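Local atomic coordinates of putative cytosine/guanine deaminase (PDB entry 2PAJ), a protein that is a zinc-dependent amidohydrolase that deaminates 2-amino-4-hydroxypteridines such as isoxanthopterin to 2,4-dihydroxypteridines, releasing ammonium. Residues R15-I20 against C66-A71. Residues are numbered along the deposited sequence; the frame is centred on the assembly and turned at random.
Sequences RNAAAI and CVIYPA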
# COMPACT_ATOMS: atom_id res chain seq x y z
N ARG A 15 -14.45 -21.22 -8.96
CA ARG A 15 -15.29 -21.49 -10.12
C ARG A 15 -16.44 -20.53 -10.38
O ARG A 15 -16.99 -19.93 -9.45
CB ARG A 15 -15.91 -22.89 -10.03
CG ARG A 15 -15.04 -23.97 -9.43
CD ARG A 15 -15.83 -25.27 -9.44
NE ARG A 15 -16.17 -25.69 -10.81
CZ ARG A 15 -17.11 -26.58 -11.12
NH1 ARG A 15 -17.83 -27.15 -10.16
NH2 ARG A 15 -17.32 -26.90 -12.39
N ASN A 16 -16.77 -20.43 -11.66
CA ASN A 16 -17.91 -19.66 -12.14
C ASN A 16 -17.96 -18.18 -11.77
O ASN A 16 -18.96 -17.70 -11.26
CB ASN A 16 -19.17 -20.37 -11.67
CG ASN A 16 -20.38 -19.96 -12.45
OD1 ASN A 16 -20.37 -19.97 -13.68
ND2 ASN A 16 -21.45 -19.61 -11.74
N ALA A 17 -16.88 -17.46 -12.04
CA ALA A 17 -16.83 -16.03 -11.73
C ALA A 17 -17.65 -15.23 -12.75
O ALA A 17 -17.65 -15.55 -13.94
CB ALA A 17 -15.39 -15.55 -11.72
N ALA A 18 -18.33 -14.20 -12.27
CA ALA A 18 -19.15 -13.36 -13.14
C ALA A 18 -18.25 -12.44 -13.98
O ALA A 18 -18.62 -12.03 -15.07
CB ALA A 18 -20.11 -12.53 -12.30
N ALA A 19 -17.07 -12.13 -13.45
CA ALA A 19 -16.12 -11.27 -14.14
C ALA A 19 -14.71 -11.41 -13.55
O ALA A 19 -14.55 -11.68 -12.36
CB ALA A 19 -16.57 -9.83 -14.05
N ILE A 20 -13.71 -11.21 -14.40
CA ILE A 20 -12.31 -11.31 -13.99
C ILE A 20 -11.44 -10.17 -14.53
O ILE A 20 -11.09 -10.15 -15.71
CB ILE A 20 -11.67 -12.63 -14.49
CG1 ILE A 20 -12.50 -13.84 -14.05
CG2 ILE A 20 -10.27 -12.76 -13.92
CD1 ILE A 20 -12.00 -15.18 -14.56
N CYS A 66 -19.97 -13.69 -8.45
CA CYS A 66 -18.92 -12.87 -7.87
C CYS A 66 -17.95 -12.35 -8.90
O CYS A 66 -17.74 -12.95 -9.95
CB CYS A 66 -18.15 -13.65 -6.80
SG CYS A 66 -19.11 -14.05 -5.36
N VAL A 67 -17.35 -11.21 -8.57
CA VAL A 67 -16.39 -10.55 -9.43
C VAL A 67 -15.00 -10.77 -8.83
O VAL A 67 -14.80 -10.71 -7.61
CB VAL A 67 -16.71 -9.03 -9.53
CG1 VAL A 67 -15.72 -8.33 -10.44
CG2 VAL A 67 -18.11 -8.84 -10.06
N ILE A 68 -14.03 -11.03 -9.70
CA ILE A 68 -12.66 -11.26 -9.27
C ILE A 68 -11.78 -10.11 -9.74
O ILE A 68 -11.91 -9.63 -10.86
CB ILE A 68 -12.14 -12.62 -9.82
CG1 ILE A 68 -12.90 -13.77 -9.15
CG2 ILE A 68 -10.65 -12.77 -9.55
CD1 ILE A 68 -12.50 -15.13 -9.62
N TYR A 69 -10.91 -9.68 -8.84
CA TYR A 69 -9.96 -8.58 -9.04
C TYR A 69 -8.64 -9.06 -8.44
O TYR A 69 -8.62 -10.01 -7.66
CB TYR A 69 -10.38 -7.37 -8.19
CG TYR A 69 -11.30 -6.30 -8.77
CD1 TYR A 69 -12.43 -6.64 -9.54
CD2 TYR A 69 -11.09 -4.95 -8.48
CE1 TYR A 69 -13.31 -5.66 -10.00
CE2 TYR A 69 -11.96 -3.96 -8.92
CZ TYR A 69 -13.07 -4.32 -9.68
OH TYR A 69 -13.95 -3.35 -10.09
N PRO A 70 -7.52 -8.44 -8.83
CA PRO A 70 -6.29 -8.91 -8.20
C PRO A 70 -6.30 -8.12 -6.88
O PRO A 70 -6.83 -7.00 -6.85
CB PRO A 70 -5.21 -8.46 -9.18
CG PRO A 70 -5.79 -7.28 -9.83
CD PRO A 70 -7.22 -7.68 -10.06
N ALA A 71 -5.80 -8.69 -5.79
CA ALA A 71 -5.80 -7.98 -4.51
C ALA A 71 -5.10 -6.61 -4.65
O ALA A 71 -4.20 -6.45 -5.47
CB ALA A 71 -5.11 -8.83 -3.45
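Ala19 and Ile20 pair in parallel with Val67 and Ile68 as a short β pairing, in which the backbone supplies the polar bonds and apolar side chains pack on both faces. The pairing joins the N-terminal part of the chain to strand 67-73, which also pairs in parallel with strand 131-136 at the start of the (β/α)8 barrel expected of an amidohydrolase. It lies away from the zinc site.

Two hydrogen bonds connect the segments, running in opposite senses. The amide N of Ala18 donates to Cys66 O at 2.7 Å, while two residues further on Ile68 N donates to Ala19 O at 2.8 Å. Here the N-H...O angle is 163°, and the donor stands 26° out of the carbonyl plane. Val67, the residue between the two bonded ones, turns its own backbone bond to Tyr417 of strand 414-418, which pairs antiparallel with strand 67-73, whereas Cys66 O and Ile68 N face 15-20. Ile20 has a backbone bond with Val34. Upstream, the N of Asn16 is taken by the Asp38 carboxylate, and Asn16 ND2 is hydrogen-bonded to Thr64 OG1.

Ala19 and Val67 put their side chains on one face of the sheet, where Ala19 CB meets Val67 CG1 at 4.0 Å; with CG1 anti to the backbone N (chi1 -179°), this methyl also lies near Ala19 O. Ile20 and Ile68 occupy the other face, where Ile68 also rests on Ile414 and Val416. Beyond the second bond, Ile20 CA makes a CA-H...O contact with Ile68 O. Back along the chain, the tip of Ile68 reaches Ala17, where Ile68 CD1 touches Ala17 CB at 3.6 Å.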